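Cellulase IBT99 (Metagenomes, PDB 6WBT) probably hydrolyses 6-phospho-alpha-glucosides as a family 4 glycosidase that binds NAD and a manganese ion. Local coordinates at residues Ile7-Gly12 against Gly19-Leu24; Ile82-Arg87 against Val128-Tyr133; Trp143-Ser148 against Val326-Ser331; Val342-Asn347 against Arg368-Val373. All coordinates share one frame; numbering follows the deposited sequence.

Contact 1. Residues Ile7-Gly12 against Gly19-Leu24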
# COMPACT_ATOMS: atom_id res chain seq x y z
N ILE A 7 -20.64 -3.59 -37.25
CA ILE A 7 -19.32 -4.10 -36.86
C ILE A 7 -18.28 -3.51 -37.80
O ILE A 7 -18.44 -3.57 -39.03
CB ILE A 7 -19.29 -5.63 -36.88
CG1 ILE A 7 -20.53 -6.21 -36.21
CG2 ILE A 7 -18.03 -6.14 -36.20
CD1 ILE A 7 -20.66 -5.84 -34.74
N VAL A 8 -17.22 -2.94 -37.24
CA VAL A 8 -16.15 -2.31 -38.00
C VAL A 8 -14.84 -3.01 -37.66
O VAL A 8 -14.51 -3.18 -36.49
CB VAL A 8 -16.06 -0.80 -37.71
CG1 VAL A 8 -14.95 -0.17 -38.54
CG2 VAL A 8 -17.39 -0.13 -37.98
N ILE A 9 -14.11 -3.41 -38.70
CA ILE A 9 -12.80 -4.03 -38.54
C ILE A 9 -11.76 -2.96 -38.88
O ILE A 9 -11.47 -2.71 -40.05
CB ILE A 9 -12.65 -5.27 -39.42
CG1 ILE A 9 -13.69 -6.32 -39.05
CG2 ILE A 9 -11.24 -5.85 -39.29
CD1 ILE A 9 -13.58 -7.60 -39.83
N CYS A 10 -11.21 -2.33 -37.85
CA CYS A 10 -10.18 -1.31 -38.02
C CYS A 10 -8.89 -1.99 -38.47
O CYS A 10 -8.18 -2.60 -37.67
CB CYS A 10 -9.97 -0.52 -36.73
SG CYS A 10 -8.79 0.83 -36.87
N GLY A 11 -8.58 -1.88 -39.76
CA GLY A 11 -7.44 -2.58 -40.32
C GLY A 11 -7.87 -3.73 -41.20
O GLY A 11 -7.38 -4.86 -41.05
N GLY A 12 -8.79 -3.46 -42.13
CA GLY A 12 -9.32 -4.50 -42.99
C GLY A 12 -8.30 -5.11 -43.93
O GLY A 12 -8.55 -6.19 -44.48
N GLY A 19 -9.95 -14.32 -41.72
CA GLY A 19 -10.17 -15.33 -40.70
C GLY A 19 -11.26 -14.93 -39.71
O GLY A 19 -12.18 -15.70 -39.44
N ILE A 20 -11.16 -13.71 -39.16
CA ILE A 20 -12.13 -13.28 -38.16
C ILE A 20 -13.48 -12.95 -38.78
O ILE A 20 -14.49 -12.97 -38.08
CB ILE A 20 -11.60 -12.08 -37.36
CG1 ILE A 20 -11.70 -10.79 -38.19
CG2 ILE A 20 -10.16 -12.32 -36.92
CD1 ILE A 20 -11.62 -9.53 -37.36
N VAL A 21 -13.52 -12.62 -40.07
CA VAL A 21 -14.80 -12.41 -40.74
C VAL A 21 -15.60 -13.71 -40.76
O VAL A 21 -16.80 -13.73 -40.47
CB VAL A 21 -14.59 -11.85 -42.16
CG1 VAL A 21 -15.87 -11.98 -42.98
CG2 VAL A 21 -14.16 -10.40 -42.09
N LYS A 22 -14.94 -14.82 -41.10
CA LYS A 22 -15.61 -16.11 -41.10
C LYS A 22 -15.97 -16.54 -39.68
O LYS A 22 -17.04 -17.11 -39.45
CB LYS A 22 -14.73 -17.16 -41.78
CG LYS A 22 -15.45 -18.44 -42.17
CD LYS A 22 -15.30 -19.52 -41.11
CE LYS A 22 -16.01 -20.80 -41.54
NZ LYS A 22 -15.90 -21.87 -40.50
N ASP A 23 -15.08 -16.28 -38.72
CA ASP A 23 -15.39 -16.60 -37.33
C ASP A 23 -16.51 -15.74 -36.78
O ASP A 23 -17.23 -16.16 -35.87
CB ASP A 23 -14.13 -16.46 -36.47
CG ASP A 23 -13.14 -17.58 -36.70
OD1 ASP A 23 -13.53 -18.76 -36.55
OD2 ASP A 23 -11.97 -17.29 -37.03
N LEU A 24 -16.69 -14.53 -37.33
CA LEU A 24 -17.81 -13.69 -36.92
C LEU A 24 -19.11 -14.14 -37.59
O LEU A 24 -20.17 -14.06 -36.97
CB LEU A 24 -17.52 -12.23 -37.26
CG LEU A 24 -18.59 -11.21 -36.88
CD1 LEU A 24 -18.81 -11.19 -35.37
CD2 LEU A 24 -18.22 -9.82 -37.39
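Ile9 reaches from its strand to two residues of helix 17-25 at once, and its terminal methyl does most of the touching. CD1 of Ile9 lies 3.6 Å from CG2 of Val21 and 3.7 Å from CD1 of Ile20. With CG1 opposite the carbonyl carbon and the outer bond extended (chi2 -177°), the ethyl arm of Ile9 projects straight at the helix. Ile20 answers it tip to tip, whereas the side chain of Val21 crosses that of Ile9 at about a right angle, offering CG2 to the same methyl. In Ile20, chi1 76° sets CG1 between the backbone N and carbonyl carbon, and the CG1-CD1 arm runs at the strand to meet Ile9 CD1. CG2 of Ile9 is a second, looser neighbour of Ile20 CD1, at 4.2 Å. The strand and helix segments run nearly antiparallel, at 162° with axes 11.1 Å apart, as expected in the first beta-alpha-beta unit of a Rossmann fold, where helix 17-25 returns the chain to strand 33-39. Between strand and helix lies the glycine-rich turn, whose Cys10 and Gly11 touch NAD. At the backbone angles of Gly11 a beta carbon would collide with the carbonyl O of Cys10. Nearer the start of the strand, Ile7 and Leu24 make the remaining contact, their side chains crossing at a slant with Ile7 CG2 and Leu24 CD2 3.9 Å apart. Beyond the pair, Leu24 also rests on Leu36 of strand 33-39 and on Val326 of helix 321-334, and Met83 of strand 81-84 packs beside Ile7, Ile9 and Ile20.

Contact 2. Residues Ile82-Arg87 against Val128-Tyr133. With NAD (nicotinamide-adenine-dinucleotide), chain G.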
# COMPACT_ATOMS: atom_id res chain seq x y z
N ILE A 82 -16.00 -2.21 -32.67
CA ILE A 82 -14.81 -1.96 -33.48
C ILE A 82 -13.76 -2.99 -33.09
O ILE A 82 -13.29 -3.01 -31.95
CB ILE A 82 -14.28 -0.53 -33.29
CG1 ILE A 82 -15.33 0.50 -33.70
CG2 ILE A 82 -13.00 -0.33 -34.08
CD1 ILE A 82 -16.26 0.94 -32.58
N MSE A 83 -13.38 -3.83 -34.05
CA MSE A 83 -12.33 -4.82 -33.82
C MSE A 83 -11.03 -4.35 -34.46
O MSE A 83 -10.86 -4.42 -35.67
CB MSE A 83 -12.75 -6.18 -34.37
CG MSE A 83 -13.94 -6.79 -33.64
SE MSE A 83 -14.39 -8.59 -34.27
CE MSE A 83 -14.91 -8.15 -36.10
N ALA A 84 -10.11 -3.87 -33.62
CA ALA A 84 -8.87 -3.28 -34.08
C ALA A 84 -7.81 -4.35 -34.31
O ALA A 84 -7.56 -5.19 -33.43
CB ALA A 84 -8.36 -2.25 -33.07
N GLN A 85 -7.19 -4.32 -35.48
CA GLN A 85 -6.09 -5.23 -35.80
C GLN A 85 -5.08 -4.50 -36.68
O GLN A 85 -4.62 -5.01 -37.71
CB GLN A 85 -6.61 -6.50 -36.46
CG GLN A 85 -7.50 -6.27 -37.67
CD GLN A 85 -7.98 -7.57 -38.30
OE1 GLN A 85 -8.00 -8.61 -37.65
NE2 GLN A 85 -8.35 -7.51 -39.57
N MSE A 86 -4.73 -3.28 -36.29
CA MSE A 86 -3.79 -2.47 -37.05
C MSE A 86 -2.35 -2.90 -36.82
O MSE A 86 -2.02 -3.49 -35.79
CB MSE A 86 -3.95 -0.99 -36.69
CG MSE A 86 -3.50 -0.65 -35.28
SE MSE A 86 -3.66 1.25 -34.86
CE MSE A 86 -5.59 1.44 -35.02
N ARG A 87 -1.49 -2.61 -37.79
CA ARG A 87 -0.05 -2.80 -37.68
C ARG A 87 0.60 -1.54 -38.24
O ARG A 87 0.87 -1.46 -39.45
CB ARG A 87 0.42 -4.06 -38.40
CG ARG A 87 1.92 -4.32 -38.27
CD ARG A 87 2.37 -5.49 -39.13
NE ARG A 87 1.76 -6.75 -38.72
CZ ARG A 87 2.28 -7.57 -37.81
NH1 ARG A 87 3.41 -7.25 -37.20
NH2 ARG A 87 1.66 -8.70 -37.51
N VAL A 128 -4.76 5.97 -30.00
CA VAL A 128 -5.49 7.05 -29.34
C VAL A 128 -6.42 7.74 -30.33
O VAL A 128 -7.55 8.12 -29.99
CB VAL A 128 -4.51 8.04 -28.68
CG1 VAL A 128 -5.25 9.24 -28.12
CG2 VAL A 128 -3.72 7.35 -27.58
N GLN A 129 -5.96 7.92 -31.57
CA GLN A 129 -6.81 8.50 -32.60
C GLN A 129 -8.01 7.60 -32.90
O GLN A 129 -9.10 8.10 -33.20
CB GLN A 129 -6.01 8.76 -33.87
CG GLN A 129 -6.74 9.58 -34.91
CD GLN A 129 -5.86 9.93 -36.10
OE1 GLN A 129 -5.18 9.08 -36.66
NE2 GLN A 129 -5.87 11.20 -36.48
N LEU A 130 -7.82 6.28 -32.83
CA LEU A 130 -8.95 5.37 -32.99
C LEU A 130 -9.95 5.54 -31.85
O LEU A 130 -11.17 5.43 -32.07
CB LEU A 130 -8.45 3.92 -33.05
CG LEU A 130 -9.50 2.81 -32.97
CD1 LEU A 130 -10.47 2.90 -34.13
CD2 LEU A 130 -8.83 1.44 -32.92
N ILE A 131 -9.46 5.81 -30.64
CA ILE A 131 -10.35 6.02 -29.50
C ILE A 131 -11.18 7.28 -29.71
O ILE A 131 -12.41 7.28 -29.51
CB ILE A 131 -9.54 6.09 -28.20
CG1 ILE A 131 -8.79 4.78 -27.95
CG2 ILE A 131 -10.45 6.43 -27.03
CD1 ILE A 131 -9.69 3.61 -27.61
N ASP A 132 -10.53 8.37 -30.12
CA ASP A 132 -11.24 9.64 -30.30
C ASP A 132 -12.23 9.57 -31.45
O ASP A 132 -13.22 10.31 -31.45
CB ASP A 132 -10.23 10.77 -30.52
CG ASP A 132 -9.31 10.96 -29.33
OD1 ASP A 132 -9.79 10.83 -28.18
OD2 ASP A 132 -8.11 11.24 -29.54
N TYR A 133 -11.99 8.71 -32.44
CA TYR A 133 -12.97 8.51 -33.51
C TYR A 133 -14.27 7.96 -32.95
O TYR A 133 -15.36 8.42 -33.30
CB TYR A 133 -12.40 7.57 -34.57
CG TYR A 133 -11.46 8.23 -35.55
CD1 TYR A 133 -11.61 9.56 -35.91
CD2 TYR A 133 -10.41 7.51 -36.12
CE1 TYR A 133 -10.75 10.16 -36.81
CE2 TYR A 133 -9.54 8.10 -37.02
CZ TYR A 133 -9.72 9.43 -37.36
OH TYR A 133 -8.86 10.02 -38.25
PA NAD G . -0.73 -6.60 -41.68
O1A NAD G . 0.47 -5.72 -41.78
O2A NAD G . -0.85 -7.74 -42.64
O5B NAD G . -2.05 -5.68 -41.76
C5B NAD G . -2.21 -4.57 -40.83
C4B NAD G . -3.19 -3.58 -41.41
O4B NAD G . -3.31 -2.44 -40.52
C3B NAD G . -2.83 -2.99 -42.78
O3B NAD G . -3.95 -3.07 -43.65
C2B NAD G . -2.51 -1.53 -42.45
O2B NAD G . -2.67 -0.64 -43.54
C1B NAD G . -3.49 -1.29 -41.31
N9A NAD G . -3.20 -0.11 -40.51
C8A NAD G . -1.97 0.39 -40.19
N7A NAD G . -2.01 1.48 -39.46
C5A NAD G . -3.37 1.73 -39.31
C6A NAD G . -4.07 2.76 -38.65
N6A NAD G . -3.48 3.75 -37.99
N1A NAD G . -5.42 2.72 -38.70
C2A NAD G . -6.01 1.72 -39.36
N3A NAD G . -5.45 0.70 -40.02
C4A NAD G . -4.11 0.76 -39.96
O3 NAD G . -0.83 -7.17 -40.19
PN NAD G . -1.16 -8.63 -39.61
O1N NAD G . -2.44 -9.11 -40.21
O2N NAD G . 0.05 -9.49 -39.74
O5D NAD G . -1.39 -8.28 -38.06
C5D NAD G . -2.37 -7.25 -37.75
C4D NAD G . -2.24 -6.89 -36.29
O4D NAD G . -2.74 -7.99 -35.48
C3D NAD G . -0.82 -6.63 -35.78
O3D NAD G . -0.80 -5.47 -34.96
C2D NAD G . -0.57 -7.90 -34.95
O2D NAD G . 0.49 -7.79 -34.00
C1D NAD G . -1.94 -8.09 -34.32
N1N NAD G . -2.11 -9.44 -33.73
C2N NAD G . -2.11 -9.60 -32.37
C3N NAD G . -2.24 -10.86 -31.80
C7N NAD G . -2.28 -10.95 -30.29
O7N NAD G . -1.77 -11.92 -29.74
N7N NAD G . -2.91 -9.99 -29.63
C4N NAD G . -2.35 -11.97 -32.63
C5N NAD G . -2.39 -11.79 -34.00
C6N NAD G . -2.27 -10.52 -34.52
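Within 128-133, Leu130 makes all the contacts, and its two methyl branches are shared among three residues of the facing segment. CD2 lies 3.7 Å from CB of Ala84 and 3.9 Å from CE of Met86, while CD1 takes the looser place against Ile82 CG2. Both Ile82 and Met86 slide past Leu130 in the opposite direction. Met86, a selenomethionine, bends at its last torsion (chi3 63°), which brings CE to Leu130 and also near N1A of NAD; its CB rests 3.7 Å from adenine C4A. Phe76 covers Leu130 and Ile82 from outside the two segments. No hydrogen bond joins the two segments; the polar contacts described here are mostly with NAD. The backbone N of Arg87 gives a hydrogen bond to O4B of the adenosine ribose, and O3D of the other ribose lies doubtfully close to the carbonyl O of Met86. The guanidinium of Arg87 meets the pyrophosphate: NE points at the bridging O3 in its own plane, 3.0 Å away and nearly straight (168°), while NH2 divides itself between O2N at 2.9 Å and O5D at 3.1 Å, both more bent. One face lies against the nicotinamide ribose, with C3D above its rim. NH1 turns to a salt bridge with Glu110. A leucine at Arg87 would probably leave the pyrophosphate without this positive partner and Glu110 without this ion pair. The chemistry thus divides by function: hydrocarbon holds strand 81-84 to its helix and lines the adenine side, whereas the loop beyond, through main chain and guanidinium, offers hydrogen bonds to ribose and pyrophosphate and probably offsets the latter's charge.

Contact 3. Residues Trp143-Ser148 against Val326-Ser331. With NAD (nicotinamide-adenine-dinucleotide), chain G.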
# COMPACT_ATOMS: atom_id res chain seq x y z
N TRP A 143 -17.89 -0.44 -28.26
CA TRP A 143 -16.85 -1.26 -27.65
C TRP A 143 -15.74 -1.49 -28.65
O TRP A 143 -16.01 -1.85 -29.81
CB TRP A 143 -17.41 -2.60 -27.16
CG TRP A 143 -18.14 -2.52 -25.86
CD1 TRP A 143 -19.47 -2.72 -25.65
CD2 TRP A 143 -17.58 -2.20 -24.58
NE1 TRP A 143 -19.77 -2.55 -24.32
CE2 TRP A 143 -18.63 -2.23 -23.64
CE3 TRP A 143 -16.29 -1.90 -24.14
CZ2 TRP A 143 -18.43 -1.97 -22.29
CZ3 TRP A 143 -16.09 -1.63 -22.79
CH2 TRP A 143 -17.16 -1.67 -21.89
N ILE A 144 -14.51 -1.29 -28.22
CA ILE A 144 -13.33 -1.53 -29.05
C ILE A 144 -12.62 -2.75 -28.46
O ILE A 144 -11.87 -2.64 -27.49
CB ILE A 144 -12.39 -0.32 -29.10
CG1 ILE A 144 -13.14 0.90 -29.63
CG2 ILE A 144 -11.19 -0.64 -29.97
CD1 ILE A 144 -12.28 2.13 -29.69
N VAL A 145 -12.85 -3.91 -29.06
CA VAL A 145 -12.14 -5.11 -28.66
C VAL A 145 -10.78 -5.11 -29.34
O VAL A 145 -10.62 -5.63 -30.45
CB VAL A 145 -12.96 -6.38 -28.98
CG1 VAL A 145 -12.17 -7.62 -28.59
CG2 VAL A 145 -14.29 -6.35 -28.24
N ASN A 146 -9.80 -4.49 -28.69
CA ASN A 146 -8.48 -4.31 -29.28
C ASN A 146 -7.63 -5.55 -29.03
O ASN A 146 -7.47 -5.99 -27.89
CB ASN A 146 -7.81 -3.07 -28.70
CG ASN A 146 -6.38 -2.90 -29.18
OD1 ASN A 146 -6.04 -3.27 -30.31
ND2 ASN A 146 -5.54 -2.33 -28.33
N TYR A 147 -7.08 -6.11 -30.11
CA TYR A 147 -6.11 -7.20 -30.00
C TYR A 147 -4.88 -6.91 -30.85
O TYR A 147 -4.18 -7.84 -31.25
CB TYR A 147 -6.74 -8.54 -30.39
CG TYR A 147 -7.40 -8.56 -31.75
CD1 TYR A 147 -8.72 -8.15 -31.91
CD2 TYR A 147 -6.70 -8.99 -32.87
CE1 TYR A 147 -9.32 -8.18 -33.15
CE2 TYR A 147 -7.30 -9.02 -34.11
CZ TYR A 147 -8.61 -8.61 -34.25
OH TYR A 147 -9.20 -8.64 -35.49
N SER A 148 -4.62 -5.64 -31.14
CA SER A 148 -3.43 -5.26 -31.88
C SER A 148 -2.24 -5.15 -30.94
O SER A 148 -2.37 -4.77 -29.77
CB SER A 148 -3.65 -3.93 -32.61
OG SER A 148 -4.03 -2.90 -31.71
N VAL A 326 -14.26 -13.20 -31.26
CA VAL A 326 -15.71 -13.16 -31.45
C VAL A 326 -16.43 -13.49 -30.15
O VAL A 326 -17.49 -12.93 -29.85
CB VAL A 326 -16.12 -14.10 -32.59
CG1 VAL A 326 -17.63 -14.23 -32.67
CG2 VAL A 326 -15.57 -13.59 -33.91
N LYS A 327 -15.86 -14.40 -29.35
CA LYS A 327 -16.48 -14.75 -28.07
C LYS A 327 -16.52 -13.55 -27.12
O LYS A 327 -17.46 -13.42 -26.33
CB LYS A 327 -15.72 -15.91 -27.43
CG LYS A 327 -16.23 -16.32 -26.06
CD LYS A 327 -17.72 -16.66 -26.09
CE LYS A 327 -18.25 -16.95 -24.70
NZ LYS A 327 -19.73 -17.11 -24.69
N VAL A 328 -15.52 -12.67 -27.19
CA VAL A 328 -15.51 -11.49 -26.32
C VAL A 328 -16.62 -10.52 -26.72
O VAL A 328 -17.40 -10.07 -25.87
CB VAL A 328 -14.13 -10.82 -26.36
CG1 VAL A 328 -14.19 -9.45 -25.70
CG2 VAL A 328 -13.09 -11.70 -25.67
N VAL A 329 -16.70 -10.19 -28.01
CA VAL A 329 -17.77 -9.31 -28.49
C VAL A 329 -19.13 -9.92 -28.18
O VAL A 329 -20.05 -9.22 -27.73
CB VAL A 329 -17.62 -9.04 -30.00
CG1 VAL A 329 -18.72 -8.11 -30.48
CG2 VAL A 329 -16.25 -8.50 -30.32
N GLU A 330 -19.28 -11.22 -28.43
CA GLU A 330 -20.55 -11.89 -28.16
C GLU A 330 -20.91 -11.80 -26.68
O GLU A 330 -22.08 -11.61 -26.33
CB GLU A 330 -20.47 -13.35 -28.61
CG GLU A 330 -21.72 -14.16 -28.37
CD GLU A 330 -21.55 -15.61 -28.75
OE1 GLU A 330 -20.72 -15.90 -29.63
OE2 GLU A 330 -22.25 -16.46 -28.16
N SER A 331 -19.91 -11.92 -25.80
CA SER A 331 -20.17 -11.79 -24.37
C SER A 331 -20.46 -10.35 -23.98
O SER A 331 -21.12 -10.12 -22.96
CB SER A 331 -18.98 -12.32 -23.57
OG SER A 331 -19.27 -12.32 -22.18
PA NAD G . -0.73 -6.60 -41.68
O1A NAD G . 0.47 -5.72 -41.78
O2A NAD G . -0.85 -7.74 -42.64
O5B NAD G . -2.05 -5.68 -41.76
C5B NAD G . -2.21 -4.57 -40.83
C4B NAD G . -3.19 -3.58 -41.41
O4B NAD G . -3.31 -2.44 -40.52
C3B NAD G . -2.83 -2.99 -42.78
O3B NAD G . -3.95 -3.07 -43.65
C2B NAD G . -2.51 -1.53 -42.45
O2B NAD G . -2.67 -0.64 -43.54
C1B NAD G . -3.49 -1.29 -41.31
N9A NAD G . -3.20 -0.11 -40.51
C8A NAD G . -1.97 0.39 -40.19
N7A NAD G . -2.01 1.48 -39.46
C5A NAD G . -3.37 1.73 -39.31
C6A NAD G . -4.07 2.76 -38.65
N6A NAD G . -3.48 3.75 -37.99
N1A NAD G . -5.42 2.72 -38.70
C2A NAD G . -6.01 1.72 -39.36
N3A NAD G . -5.45 0.70 -40.02
C4A NAD G . -4.11 0.76 -39.96
O3 NAD G . -0.83 -7.17 -40.19
PN NAD G . -1.16 -8.63 -39.61
O1N NAD G . -2.44 -9.11 -40.21
O2N NAD G . 0.05 -9.49 -39.74
O5D NAD G . -1.39 -8.28 -38.06
C5D NAD G . -2.37 -7.25 -37.75
C4D NAD G . -2.24 -6.89 -36.29
O4D NAD G . -2.74 -7.99 -35.48
C3D NAD G . -0.82 -6.63 -35.78
O3D NAD G . -0.80 -5.47 -34.96
C2D NAD G . -0.57 -7.90 -34.95
O2D NAD G . 0.49 -7.79 -34.00
C1D NAD G . -1.94 -8.09 -34.32
N1N NAD G . -2.11 -9.44 -33.73
C2N NAD G . -2.11 -9.60 -32.37
C3N NAD G . -2.24 -10.86 -31.80
C7N NAD G . -2.28 -10.95 -30.29
O7N NAD G . -1.77 -11.92 -29.74
N7N NAD G . -2.91 -9.99 -29.63
C4N NAD G . -2.35 -11.97 -32.63
C5N NAD G . -2.39 -11.79 -34.00
C6N NAD G . -2.27 -10.52 -34.52
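Val145, which sits at the centre of an inverse gamma turn although it lies in a strand, meets Val328 and Val329, and it is the one residue of 143-148 that touches 326-331. The backbones come close, with the CA atoms of Val145 and Val329 7.0 Å apart. Both methyls are used: CG2 lies 3.6 Å from Val329 CG2, while CG1 and CG2 straddle Val328 CG1, each 4.0 Å from it. CG1 stands opposite the backbone N (chi1 178°), which spreads the two branches across the helix surface, and the side chains of both helix valines cross that of Val145 at a slant. Ile168 and Ile170 of strand 167-170, and Ile325 and Leu332 of the same helix, also pack on Val145. Just past the strand, polar bonds shape the loop. Asn146 OD1 accepts from the backbone N of Ser148 at 2.9 Å, the donor lying above the carbonyl plane, and this forms an Asx turn. The carbonyl O of Tyr147 then takes a nearly straight hydrogen bond, 3.0 Å and 175°, from N7N of the nicotinamide amide. Through the valine contacts, helix 321-334, which falls in the range of the C-terminal family, packs on the face of the Rossmann sheet, and the strand end it covers leads straight into a nicotinamide-binding loop, as in other NAD-dependent Rossmann domains.

Contact 4. Residues Val342-Asn347 against Arg368-Val373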
# COMPACT_ATOMS: atom_id res chain seq x y z
N VAL A 342 -7.90 -11.14 -19.99
CA VAL A 342 -7.86 -9.83 -20.63
C VAL A 342 -6.86 -8.95 -19.89
O VAL A 342 -6.35 -9.30 -18.82
CB VAL A 342 -9.24 -9.16 -20.68
CG1 VAL A 342 -10.26 -10.09 -21.31
CG2 VAL A 342 -9.67 -8.76 -19.29
N ILE A 343 -6.58 -7.79 -20.47
CA ILE A 343 -5.62 -6.84 -19.93
C ILE A 343 -6.40 -5.71 -19.29
O ILE A 343 -7.11 -4.96 -19.97
CB ILE A 343 -4.67 -6.32 -21.02
CG1 ILE A 343 -4.04 -7.49 -21.78
CG2 ILE A 343 -3.60 -5.43 -20.42
CD1 ILE A 343 -3.20 -7.07 -22.96
N VAL A 344 -6.27 -5.57 -17.97
CA VAL A 344 -7.02 -4.57 -17.22
C VAL A 344 -6.04 -3.77 -16.38
O VAL A 344 -4.93 -4.23 -16.07
CB VAL A 344 -8.11 -5.21 -16.33
CG1 VAL A 344 -9.18 -5.86 -17.19
CG2 VAL A 344 -7.49 -6.23 -15.39
N PRO A 345 -6.42 -2.54 -15.99
CA PRO A 345 -5.62 -1.81 -15.00
C PRO A 345 -5.65 -2.54 -13.66
O PRO A 345 -6.70 -2.99 -13.21
CB PRO A 345 -6.31 -0.45 -14.92
CG PRO A 345 -7.10 -0.34 -16.19
CD PRO A 345 -7.52 -1.73 -16.53
N ASN A 346 -4.47 -2.65 -13.04
CA ASN A 346 -4.33 -3.39 -11.79
C ASN A 346 -5.25 -2.83 -10.71
O ASN A 346 -6.28 -3.45 -10.39
CB ASN A 346 -2.88 -3.35 -11.30
CG ASN A 346 -2.62 -4.30 -10.16
OD1 ASN A 346 -3.33 -5.29 -10.00
ND2 ASN A 346 -1.61 -4.00 -9.35
N ASN A 347 -4.89 -1.68 -10.14
CA ASN A 347 -5.70 -1.01 -9.13
C ASN A 347 -5.99 -1.93 -7.95
O ASN A 347 -7.08 -1.92 -7.37
CB ASN A 347 -7.00 -0.47 -9.73
CG ASN A 347 -6.77 0.73 -10.63
OD1 ASN A 347 -5.87 1.54 -10.39
ND2 ASN A 347 -7.58 0.85 -11.68
N ARG A 368 -21.01 -4.31 -19.52
CA ARG A 368 -20.54 -3.04 -18.99
C ARG A 368 -19.02 -2.93 -18.98
O ARG A 368 -18.50 -1.86 -18.66
CB ARG A 368 -21.07 -2.85 -17.56
CG ARG A 368 -22.52 -3.24 -17.37
CD ARG A 368 -22.88 -3.31 -15.90
NE ARG A 368 -22.03 -4.25 -15.17
CZ ARG A 368 -22.30 -5.55 -15.04
NH1 ARG A 368 -23.39 -6.06 -15.58
NH2 ARG A 368 -21.47 -6.33 -14.37
N GLY A 369 -18.31 -4.00 -19.32
CA GLY A 369 -16.87 -4.05 -19.30
C GLY A 369 -16.41 -5.36 -18.72
O GLY A 369 -17.12 -6.36 -18.75
N VAL A 370 -15.19 -5.36 -18.18
CA VAL A 370 -14.59 -6.54 -17.57
C VAL A 370 -14.60 -6.38 -16.06
O VAL A 370 -14.27 -5.32 -15.53
CB VAL A 370 -13.16 -6.77 -18.09
CG1 VAL A 370 -12.52 -7.94 -17.37
CG2 VAL A 370 -13.17 -7.00 -19.59
N GLU A 371 -14.99 -7.45 -15.36
CA GLU A 371 -14.90 -7.51 -13.91
C GLU A 371 -13.75 -8.44 -13.52
O GLU A 371 -13.93 -9.66 -13.47
CB GLU A 371 -16.22 -8.01 -13.30
CG GLU A 371 -17.33 -6.97 -13.34
CD GLU A 371 -18.56 -7.41 -12.57
OE1 GLU A 371 -18.74 -8.63 -12.39
OE2 GLU A 371 -19.34 -6.54 -12.15
N PRO A 372 -12.56 -7.91 -13.24
CA PRO A 372 -11.42 -8.77 -12.93
C PRO A 372 -11.51 -9.34 -11.52
O PRO A 372 -12.02 -8.70 -10.59
CB PRO A 372 -10.22 -7.83 -13.06
CG PRO A 372 -10.74 -6.57 -13.71
CD PRO A 372 -12.18 -6.49 -13.32
N VAL A 373 -11.00 -10.55 -11.37
CA VAL A 373 -11.00 -11.23 -10.08
C VAL A 373 -9.79 -10.78 -9.26
O VAL A 373 -8.73 -10.45 -9.80
CB VAL A 373 -11.02 -12.76 -10.26
CG1 VAL A 373 -12.30 -13.19 -10.95
CG2 VAL A 373 -9.80 -13.22 -11.05
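Val344 and Val370 have the most surface buried here, followed by Pro372. The two methyls of Val344 meet CG of Pro372, with CG2 3.7 Å from it, and CG1 of Val344 also touches CG1 of Val370 at 3.9 Å. The first torsion of Val344 (chi1 -66°) sets CG2 between its backbone N and carbonyl carbon, where it faces the proline. An alanine in place of this valine would probably open a gap against Pro372 and Val370 and weaken the packing between the two strands. Val370 in turn meets a second residue: its CG1 is 3.5 Å from CG2 of Val342, the two side chains sliding past each other in opposite directions. Strands 338-345 and 369-372 are not neighbours; each pairs antiparallel with strand 358-366 between them, and in this meander at the end of the mixed sheet the short segments stand at 80° to one another, consistent with a strongly twisted sheet edge, with the side chains of the two strands in contact across it. Both segments also meet the second subunit: Glu371, which also pairs weakly with Arg368, forms a salt bridge with Arg339 of that subunit, and Arg374 of the same neighbour bonds to the carbonyl O of Pro345.

The four contacts follow one another along the chain, each closing before the next opens, and all reach one mixed sheet. Their strands 5-10, 81-84 and 143-146 lie side by side in its Rossmann half, so contacts 1, 2 and 3 are neighbours, with centres 11 to 13 Å apart; Gln85 and Tyr147 probably link contacts 2 and 3 by a hydrogen bond. Contacts 1, 2 and 3 each hold residues of the NAD pocket. Contact 4, about 24 Å from contact 1 between centres, lies in the antiparallel half and touches contact 3 where Trp143 packs on Arg368 and Gly369. The sheet thus runs from the cofactor site to a subunit interface.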